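Long-range contacts in 2-oxoadipate dioxygenase/decarboxylase (Pseudomonas putida, PDB 6W1G), which catalyses the iron(II)-dependent decarboxylation and hydroxylation of 2-oxoadipate to (R)-2-hydroxyglutarate, using O2, in bacterial D-lysine breakdown: residues L133-L143 with L206-V217; I246-G254 with A326-M334. All blocks are in the same frame, centred on the assembly; numbering follows the deposited sequence.

Contact 1: L133-L143 with L206-V217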
loop_
_atom_site.group_PDB
_atom_site.type_symbol
_atom_site.label_atom_id
_atom_site.label_comp_id
_atom_site.label_asym_id
_atom_site.label_seq_id
_atom_site.Cartn_x
_atom_site.Cartn_y
_atom_site.Cartn_z
ATOM N N LEU A 133 -13.933 10.381 -3.511
ATOM C CA LEU A 133 -14.263 11.748 -3.151
ATOM C C LEU A 133 -15.673 11.809 -2.574
ATOM O O LEU A 133 -16.597 11.179 -3.091
ATOM C CB LEU A 133 -14.189 12.600 -4.415
ATOM C CG LEU A 133 -14.367 14.110 -4.269
ATOM C CD1 LEU A 133 -13.155 14.723 -3.614
ATOM C CD2 LEU A 133 -14.619 14.722 -5.659
ATOM N N ARG A 134 -15.839 12.587 -1.501
ATOM C CA ARG A 134 -17.143 12.817 -0.883
ATOM C C ARG A 134 -17.595 14.224 -1.248
ATOM O O ARG A 134 -16.910 15.204 -0.926
ATOM C CB ARG A 134 -17.075 12.639 0.631
ATOM C CG ARG A 134 -16.525 11.271 1.030
ATOM C CD ARG A 134 -16.924 10.881 2.452
ATOM N NE ARG A 134 -18.356 10.607 2.556
ATOM C CZ ARG A 134 -18.979 10.331 3.691
ATOM N NH1 ARG A 134 -18.284 10.306 4.814
ATOM N NH2 ARG A 134 -20.290 10.073 3.717
ATOM N N LEU A 135 -18.713 14.315 -1.942
ATOM C CA LEU A 135 -19.194 15.630 -2.343
ATOM C C LEU A 135 -20.089 16.311 -1.316
ATOM O O LEU A 135 -20.299 17.530 -1.419
ATOM C CB LEU A 135 -19.942 15.541 -3.670
ATOM C CG LEU A 135 -19.068 15.165 -4.856
ATOM C CD1 LEU A 135 -19.914 15.239 -6.120
ATOM C CD2 LEU A 135 -17.835 16.043 -4.984
ATOM N N GLU A 136 -20.632 15.576 -0.344
ATOM C CA GLU A 136 -21.543 16.201 0.612
ATOM C C GLU A 136 -20.825 17.263 1.430
ATOM O O GLU A 136 -21.409 18.294 1.782
ATOM C CB GLU A 136 -22.133 15.164 1.566
ATOM C CG GLU A 136 -22.896 14.059 0.907
ATOM C CD GLU A 136 -21.999 12.913 0.480
ATOM O OE1 GLU A 136 -20.772 12.987 0.714
ATOM O OE2 GLU A 136 -22.530 11.941 -0.086
ATOM N N LEU A 137 -19.560 17.022 1.752
ATOM C CA LEU A 137 -18.771 17.921 2.581
ATOM C C LEU A 137 -18.475 19.241 1.893
ATOM O O LEU A 137 -17.849 20.107 2.513
ATOM C CB LEU A 137 -17.479 17.217 3.012
ATOM C CG LEU A 137 -17.712 15.909 3.771
ATOM C CD1 LEU A 137 -16.496 14.993 3.678
ATOM C CD2 LEU A 137 -18.076 16.158 5.241
ATOM N N ILE A 138 -18.910 19.417 0.648
ATOM C CA ILE A 138 -18.837 20.713 -0.020
ATOM C C ILE A 138 -20.049 21.530 0.407
ATOM O O ILE A 138 -21.193 21.131 0.165
ATOM C CB ILE A 138 -18.800 20.544 -1.545
ATOM C CG1 ILE A 138 -17.636 19.642 -1.946
ATOM C CG2 ILE A 138 -18.695 21.901 -2.234
ATOM C CD1 ILE A 138 -17.520 19.425 -3.439
ATOM N N ASP A 139 -19.802 22.682 1.028
ATOM C CA ASP A 139 -20.866 23.523 1.563
ATOM C C ASP A 139 -21.183 24.721 0.676
ATOM O O ASP A 139 -21.868 25.645 1.124
ATOM C CB ASP A 139 -20.521 23.979 2.982
ATOM C CG ASP A 139 -20.362 22.814 3.942
ATOM O OD1 ASP A 139 -20.761 21.688 3.574
ATOM O OD2 ASP A 139 -19.834 23.017 5.054
ATOM N N ASN A 140 -20.694 24.734 -0.561
ATOM C CA ASN A 140 -21.128 25.717 -1.548
ATOM C C ASN A 140 -21.985 24.967 -2.557
ATOM O O ASN A 140 -21.445 24.287 -3.446
ATOM C CB ASN A 140 -19.938 26.374 -2.244
ATOM C CG ASN A 140 -20.340 27.616 -3.010
ATOM O OD1 ASN A 140 -20.264 27.655 -4.239
ATOM N ND2 ASN A 140 -20.792 28.635 -2.290
ATOM N N PRO A 141 -23.309 25.039 -2.461
ATOM C CA PRO A 141 -24.148 24.158 -3.288
ATOM C C PRO A 141 -23.868 24.203 -4.780
ATOM O O PRO A 141 -23.956 23.161 -5.433
ATOM C CB PRO A 141 -25.572 24.643 -2.986
ATOM C CG PRO A 141 -25.488 25.262 -1.645
ATOM C CD PRO A 141 -24.113 25.884 -1.557
ATOM N N GLN A 142 -23.564 25.373 -5.353
ATOM C CA GLN A 142 -23.346 25.413 -6.796
ATOM C C GLN A 142 -22.088 24.649 -7.180
ATOM O O GLN A 142 -22.033 24.038 -8.253
ATOM C CB GLN A 142 -23.248 26.853 -7.285
ATOM C CG GLN A 142 -24.431 27.682 -6.892
ATOM C CD GLN A 142 -24.688 28.821 -7.847
ATOM O OE1 GLN A 142 -23.834 29.685 -8.047
ATOM N NE2 GLN A 142 -25.866 28.821 -8.459
ATOM N N LEU A 143 -21.075 24.677 -6.312
ATOM C CA LEU A 143 -19.841 23.949 -6.571
ATOM C C LEU A 143 -20.067 22.444 -6.509
ATOM O O LEU A 143 -19.512 21.702 -7.323
ATOM C CB LEU A 143 -18.768 24.393 -5.575
ATOM C CG LEU A 143 -17.291 24.107 -5.836
ATOM C CD1 LEU A 143 -16.935 22.653 -5.573
ATOM C CD2 LEU A 143 -16.893 24.503 -7.261
ATOM N N LEU A 206 -13.179 24.920 -8.172
ATOM C CA LEU A 206 -12.962 23.601 -7.593
ATOM C C LEU A 206 -11.665 23.559 -6.788
ATOM O O LEU A 206 -11.619 22.972 -5.704
ATOM C CB LEU A 206 -12.931 22.546 -8.700
ATOM C CG LEU A 206 -14.184 22.412 -9.554
ATOM C CD1 LEU A 206 -13.933 21.689 -10.863
ATOM C CD2 LEU A 206 -15.266 21.675 -8.796
ATOM N N HIS A 207 -10.604 24.178 -7.312
ATOM C CA HIS A 207 -9.275 24.097 -6.707
ATOM C C HIS A 207 -9.199 24.842 -5.380
ATOM O O HIS A 207 -8.504 24.398 -4.459
ATOM C CB HIS A 207 -8.253 24.652 -7.705
ATOM C CG HIS A 207 -6.845 24.670 -7.201
ATOM N ND1 HIS A 207 -6.249 23.567 -6.629
ATOM C CD2 HIS A 207 -5.911 25.651 -7.192
ATOM C CE1 HIS A 207 -5.010 23.871 -6.282
ATOM N NE2 HIS A 207 -4.781 25.130 -6.613
ATOM N N ASP A 208 -9.904 25.967 -5.259
ATOM C CA ASP A 208 -9.903 26.694 -3.995
ATOM C C ASP A 208 -10.771 26.032 -2.935
ATOM O O ASP A 208 -10.540 26.256 -1.743
ATOM C CB ASP A 208 -10.366 28.139 -4.177
ATOM C CG ASP A 208 -9.532 28.902 -5.187
ATOM O OD1 ASP A 208 -10.013 29.953 -5.653
ATOM O OD2 ASP A 208 -8.418 28.450 -5.533
ATOM N N GLN A 209 -11.756 25.227 -3.341
ATOM C CA GLN A 209 -12.528 24.449 -2.384
ATOM C C GLN A 209 -11.649 23.393 -1.729
ATOM O O GLN A 209 -11.627 23.263 -0.501
ATOM C CB GLN A 209 -13.723 23.816 -3.097
ATOM C CG GLN A 209 -14.665 23.056 -2.193
ATOM C CD GLN A 209 -15.539 23.961 -1.342
ATOM O OE1 GLN A 209 -15.792 25.114 -1.691
ATOM N NE2 GLN A 209 -16.007 23.436 -0.218
ATOM N N HIS A 210 -10.912 22.633 -2.536
ATOM C CA HIS A 210 -9.884 21.719 -2.067
ATOM C C HIS A 210 -9.107 21.265 -3.293
ATOM O O HIS A 210 -9.711 20.940 -4.318
ATOM C CB HIS A 210 -10.518 20.508 -1.353
ATOM C CG HIS A 210 -9.615 19.854 -0.360
ATOM N ND1 HIS A 210 -8.599 19.004 -0.737
ATOM C CD2 HIS A 210 -9.559 19.935 0.989
ATOM C CE1 HIS A 210 -7.959 18.581 0.339
ATOM N NE2 HIS A 210 -8.512 19.148 1.399
ATOM N N ARG A 211 -7.773 21.261 -3.194
ATOM C CA ARG A 211 -6.971 20.829 -4.331
ATOM C C ARG A 211 -7.395 19.450 -4.802
ATOM O O ARG A 211 -7.355 19.160 -6.001
ATOM C CB ARG A 211 -5.485 20.832 -3.980
ATOM C CG ARG A 211 -5.109 19.938 -2.816
ATOM C CD ARG A 211 -4.037 20.585 -1.926
ATOM N NE ARG A 211 -2.773 20.813 -2.624
ATOM C CZ ARG A 211 -1.606 20.249 -2.307
ATOM N NH1 ARG A 211 -0.524 20.537 -3.022
ATOM N NH2 ARG A 211 -1.507 19.416 -1.282
ATOM N N LEU A 212 -7.821 18.589 -3.878
ATOM C CA LEU A 212 -8.221 17.238 -4.247
ATOM C C LEU A 212 -9.493 17.229 -5.085
ATOM O O LEU A 212 -9.646 16.393 -5.979
ATOM C CB LEU A 212 -8.403 16.407 -2.983
ATOM C CG LEU A 212 -8.512 14.907 -3.211
ATOM C CD1 LEU A 212 -7.949 14.138 -2.043
ATOM C CD2 LEU A 212 -9.972 14.548 -3.457
ATOM N N ILE A 213 -10.403 18.164 -4.839
ATOM C CA ILE A 213 -11.616 18.216 -5.645
ATOM C C ILE A 213 -11.282 18.515 -7.099
ATOM O O ILE A 213 -11.844 17.903 -8.008
ATOM C CB ILE A 213 -12.603 19.227 -5.032
ATOM C CG1 ILE A 213 -13.044 18.728 -3.646
ATOM C CG2 ILE A 213 -13.786 19.465 -5.935
ATOM C CD1 ILE A 213 -13.793 19.758 -2.833
ATOM N N ALA A 214 -10.363 19.460 -7.346
ATOM C CA ALA A 214 -9.962 19.731 -8.720
ATOM C C ALA A 214 -9.240 18.534 -9.347
ATOM O O ALA A 214 -9.488 18.191 -10.510
ATOM C CB ALA A 214 -9.086 20.976 -8.788
ATOM N N ASP A 215 -8.334 17.903 -8.605
ATOM C CA ASP A 215 -7.596 16.769 -9.138
ATOM C C ASP A 215 -8.534 15.669 -9.640
ATOM O O ASP A 215 -8.232 15.008 -10.640
ATOM C CB ASP A 215 -6.609 16.236 -8.094
ATOM C CG ASP A 215 -5.762 15.094 -8.620
ATOM O OD1 ASP A 215 -4.926 15.339 -9.517
ATOM O OD2 ASP A 215 -5.947 13.953 -8.154
ATOM N N VAL A 216 -9.662 15.462 -8.954
ATOM C CA VAL A 216 -10.633 14.444 -9.351
ATOM C C VAL A 216 -11.556 14.966 -10.444
ATOM O O VAL A 216 -11.727 14.357 -11.502
ATOM C CB VAL A 216 -11.430 13.969 -8.118
ATOM C CG1 VAL A 216 -12.556 13.016 -8.525
ATOM C CG2 VAL A 216 -10.497 13.281 -7.126
ATOM N N VAL A 217 -12.179 16.113 -10.210
ATOM C CA VAL A 217 -13.260 16.535 -11.082
ATOM C C VAL A 217 -12.738 17.077 -12.406
ATOM O O VAL A 217 -13.382 16.915 -13.452
ATOM C CB VAL A 217 -14.116 17.596 -10.362
ATOM C CG1 VAL A 217 -15.174 18.133 -11.284
ATOM C CG2 VAL A 217 -14.747 17.020 -9.122
#
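Leu133, at the end of strand 127-133, reaches into helix 211-217 with both of its methyl groups. The Leu133 side chain crosses that of Ile213 at about a right angle, with Leu133 CD1 4.0 Å from Ile213 CG1. Leu133 CD2 lies 3.9 Å from Val216 CG1 and also meets CG2 of Val217. With CG anti to the backbone N (chi1 -174°), the branched end of Leu133 is carried to the helix. The chain then makes a type I turn from Leu135 to Ile138. Ile138 meets Ile213 tip to tip, with the two CD1 atoms 3.8 Å apart. Ile138 CG2 turns to the amide end of Gln209, 3.7 Å from Gln209 NE2, in a plain van der Waals contact. Asn140 sits at the N-cap position of helix 141-153. In the first turn of that helix, Leu143 packs against Leu206, with Leu143 CD2 3.6 Å from Leu206 CD2. CD1 of Leu143 packs against the aliphatic CG of Gln209. The second segment is kinked at His210. His210 ND1 accepts from Leu212 N at 3.3 Å, in the plane of the imidazole, and so caps helix 211-217. On this helix Val216 also touches Arg74, a 2-oxoadipate-binding residue, and Asp215 forms a salt bridge with Arg74. The contact is apolar packing of a strand end, a turn and a helix start against two successive helices, beside the mixed sheet of this glyoxalase-clan fold.

Contact 2: I246-G254 with A326-M334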
loop_
_atom_site.group_PDB
_atom_site.type_symbol
_atom_site.label_atom_id
_atom_site.label_comp_id
_atom_site.label_asym_id
_atom_site.label_seq_id
_atom_site.Cartn_x
_atom_site.Cartn_y
_atom_site.Cartn_z
ATOM N N ILE A 246 15.239 15.192 -5.923
ATOM C CA ILE A 246 13.929 14.862 -5.369
ATOM C C ILE A 246 14.005 15.024 -3.854
ATOM O O ILE A 246 13.848 14.023 -3.109
ATOM C CB ILE A 246 13.457 13.475 -5.848
ATOM C CG1 ILE A 246 14.610 12.458 -5.815
ATOM C CG2 ILE A 246 12.886 13.598 -7.268
ATOM C CD1 ILE A 246 14.160 11.012 -6.071
ATOM N N PRO A 247 14.385 16.215 -3.349
ATOM C CA PRO A 247 14.539 16.344 -1.896
ATOM C C PRO A 247 13.228 15.994 -1.236
ATOM O O PRO A 247 12.180 16.592 -1.560
ATOM C CB PRO A 247 14.872 17.824 -1.688
ATOM C CG PRO A 247 14.393 18.489 -2.887
ATOM C CD PRO A 247 14.557 17.501 -4.024
ATOM N N PRO A 248 13.231 15.064 -0.308
ATOM C CA PRO A 248 11.954 14.677 0.279
ATOM C C PRO A 248 11.670 15.529 1.498
ATOM O O PRO A 248 12.521 16.260 2.002
ATOM C CB PRO A 248 12.200 13.242 0.720
ATOM C CG PRO A 248 13.650 13.237 1.130
ATOM C CD PRO A 248 14.317 14.152 0.103
ATOM N N LYS A 249 10.445 15.402 1.969
ATOM C CA LYS A 249 10.113 15.937 3.268
ATOM C C LYS A 249 11.000 15.296 4.320
ATOM O O LYS A 249 11.187 14.067 4.351
ATOM C CB LYS A 249 8.643 15.647 3.540
ATOM C CG LYS A 249 7.659 16.343 2.584
ATOM C CD LYS A 249 7.587 17.835 2.763
ATOM C CE LYS A 249 6.222 18.335 2.265
ATOM N NZ LYS A 249 6.319 19.607 1.504
ATOM N N ALA A 250 11.587 16.128 5.169
ATOM C CA ALA A 250 12.401 15.614 6.262
ATOM C C ALA A 250 11.579 14.819 7.264
ATOM O O ALA A 250 12.096 13.869 7.849
ATOM C CB ALA A 250 13.068 16.765 6.991
ATOM N N VAL A 251 10.324 15.200 7.500
ATOM C CA VAL A 251 9.456 14.410 8.355
ATOM C C VAL A 251 9.109 13.106 7.651
ATOM O O VAL A 251 8.565 13.088 6.545
ATOM C CB VAL A 251 8.181 15.186 8.680
ATOM C CG1 VAL A 251 7.185 14.303 9.387
ATOM C CG2 VAL A 251 8.480 16.413 9.526
ATOM N N VAL A 252 9.403 11.996 8.290
ATOM C CA VAL A 252 9.042 10.685 7.787
ATOM C C VAL A 252 7.815 10.232 8.555
ATOM O O VAL A 252 7.829 10.207 9.799
ATOM C CB VAL A 252 10.219 9.708 7.953
ATOM C CG1 VAL A 252 9.811 8.311 7.522
ATOM C CG2 VAL A 252 11.424 10.189 7.167
ATOM N N GLU A 253 6.763 9.844 7.825
ATOM C CA GLU A 253 5.577 9.307 8.474
ATOM C C GLU A 253 5.820 7.872 8.893
ATOM O O GLU A 253 6.546 7.146 8.212
ATOM C CB GLU A 253 4.377 9.351 7.530
ATOM C CG GLU A 253 4.006 10.762 7.092
ATOM C CD GLU A 253 2.775 10.749 6.232
ATOM O OE1 GLU A 253 2.911 10.719 4.988
ATOM O OE2 GLU A 253 1.671 10.710 6.804
ATOM N N GLY A 254 5.199 7.479 10.010
ATOM C CA GLY A 254 5.344 6.159 10.577
ATOM C C GLY A 254 6.199 6.174 11.824
ATOM O O GLY A 254 6.561 7.223 12.358
ATOM N N ALA A 326 5.531 19.390 11.028
ATOM C CA ALA A 326 5.794 20.121 9.802
ATOM C C ALA A 326 7.291 20.103 9.552
ATOM O O ALA A 326 8.081 19.707 10.412
ATOM C CB ALA A 326 5.305 21.570 9.900
ATOM N N GLU A 327 7.683 20.546 8.358
ATOM C CA GLU A 327 9.101 20.613 8.021
ATOM C C GLU A 327 9.853 21.570 8.929
ATOM O O GLU A 327 11.045 21.362 9.191
ATOM C CB GLU A 327 9.245 21.024 6.560
ATOM C CG GLU A 327 8.747 19.933 5.618
ATOM C CD GLU A 327 9.600 18.687 5.682
ATOM O OE1 GLU A 327 10.743 18.753 5.191
ATOM O OE2 GLU A 327 9.147 17.650 6.233
ATOM N N ALA A 328 9.184 22.611 9.425
ATOM C CA ALA A 328 9.880 23.604 10.232
ATOM C C ALA A 328 10.319 23.022 11.565
ATOM O O ALA A 328 11.327 23.464 12.131
ATOM C CB ALA A 328 8.984 24.822 10.453
ATOM N N ASN A 329 9.582 22.037 12.076
ATOM C CA ASN A 329 9.916 21.388 13.338
ATOM C C ASN A 329 10.495 19.988 13.161
ATOM O O ASN A 329 10.533 19.218 14.129
ATOM C CB ASN A 329 8.668 21.338 14.225
ATOM C CG ASN A 329 7.464 20.688 13.532
ATOM O OD1 ASN A 329 7.593 19.679 12.831
ATOM N ND2 ASN A 329 6.280 21.279 13.727
ATOM N N ALA A 330 10.961 19.650 11.946
ATOM C CA ALA A 330 11.236 18.249 11.607
ATOM C C ALA A 330 12.282 17.614 12.520
ATOM O O ALA A 330 12.121 16.466 12.948
ATOM C CB ALA A 330 11.667 18.112 10.145
ATOM N N GLU A 331 13.380 18.315 12.798
ATOM C CA GLU A 331 14.403 17.744 13.665
ATOM C C GLU A 331 13.841 17.456 15.051
ATOM O O GLU A 331 14.054 16.373 15.617
ATOM C CB GLU A 331 15.589 18.694 13.752
ATOM C CG GLU A 331 15.214 20.182 13.906
ATOM C CD GLU A 331 15.388 21.006 12.628
ATOM O OE1 GLU A 331 15.208 20.451 11.522
ATOM O OE2 GLU A 331 15.708 22.212 12.728
ATOM N N ARG A 332 13.117 18.422 15.626
ATOM C CA ARG A 332 12.519 18.232 16.941
ATOM C C ARG A 332 11.475 17.121 16.920
ATOM O O ARG A 332 11.409 16.314 17.851
ATOM C CB ARG A 332 11.893 19.538 17.440
ATOM C CG ARG A 332 11.204 19.343 18.795
ATOM C CD ARG A 332 10.858 20.602 19.542
ATOM N NE ARG A 332 10.490 20.308 20.928
ATOM C CZ ARG A 332 9.259 20.407 21.434
ATOM N NH1 ARG A 332 8.244 20.810 20.686
ATOM N NH2 ARG A 332 9.048 20.120 22.710
ATOM N N TYR A 333 10.632 17.079 15.879
ATOM C CA TYR A 333 9.635 16.018 15.776
ATOM C C TYR A 333 10.295 14.648 15.748
ATOM O O TYR A 333 9.884 13.715 16.450
ATOM C CB TYR A 333 8.795 16.183 14.509
ATOM C CG TYR A 333 7.879 14.998 14.302
ATOM C CD1 TYR A 333 8.183 14.041 13.362
ATOM C CD2 TYR A 333 6.739 14.813 15.088
ATOM C CE1 TYR A 333 7.363 12.926 13.160
ATOM C CE2 TYR A 333 5.926 13.693 14.907
ATOM C CZ TYR A 333 6.236 12.764 13.936
ATOM O OH TYR A 333 5.421 11.678 13.762
ATOM N N MET A 334 11.292 14.486 14.881
ATOM C CA MET A 334 11.937 13.187 14.760
ATOM C C MET A 334 12.608 12.781 16.068
ATOM O O MET A 334 12.595 11.612 16.438
ATOM C CB MET A 334 12.874 13.188 13.542
ATOM C CG MET A 334 12.143 13.370 12.192
ATOM S SD MET A 334 10.877 12.150 11.780
ATOM C CE MET A 334 11.770 10.593 11.804
HETATM O O HOH W 1 6.057 9.904 11.947
#
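Glu327 grips the backbone of the 246-254 loop with both carboxylate oxygens. Glu327 OE1 accepts from Ala250 N at 2.8 Å, through its syn lone pair. Glu327 OE2 accepts from Val251 N at 3.0 Å, in a nearly straight bond. This second donor also comes from the syn side, but 15° out of the carboxylate plane. The two bonds hold the carboxylate against rotation and fix two successive peptide N-H groups. The side chain bends at chi2 (-66°), which folds the carboxylate back to the loop. Replacing Glu327 by an alanine is likely to leave the N-H groups of Ala250 and Val251 without these acceptors and to weaken the hold on the loop. The Lys249 chain crosses Glu327 at about a right angle, with Lys249 CD 3.6 Å from Glu327 CD; the opposite charges themselves are not in contact.

The apolar contacts lie beside this grip. Ala330 CB receives the CB of Ala250 and the CG2 of Val251, each at 3.7 Å. The Val251 and Tyr333 side chains cross at about a right angle, with CG1 of Val251 near CE1 of Tyr333. Met334 lays its SD 3.8 Å from Val252 N, and its CE nears Val252 CB.

One water completes the polar contacts. It lies in the plane of the Tyr333 ring, accepts from Tyr333 OH at 2.6 Å, and donates to Val252 O and Gly254 O.

Behind the contact, Tyr333 packs on Leu314, Thr317 and Leu321 of helix 304-321. The loop pairs with strand 264-275 through backbone bonds of Lys249 and Glu253. Helix 330-341 is thus joined through the loop to that strand, and Val252 also touches helix 234-240.

In the fold
After N-terminal helices and three strands of the mixed sheet, the chain enters strand 127-133 and opens contact 1. The 62 residues between its segments are largely helical and contain no strand. Helices 200-209 and 211-217 then return to close this loop. Strand 226-229, at an edge of the same sheet, comes next, and contact 2 opens after helix 234-240. Its loop runs out through the hairpin 264-275 and 288-298 and helix 304-321, and closes at the start of helix 330-341. The two loops are in series and neither nest nor cross. The centres of contacts 1 and 2 lie about 29 Å apart. Contact 1 joins helices to the mixed sheet, while contact 2 joins the loop beside strand 264-275 to the start of helix 330-341.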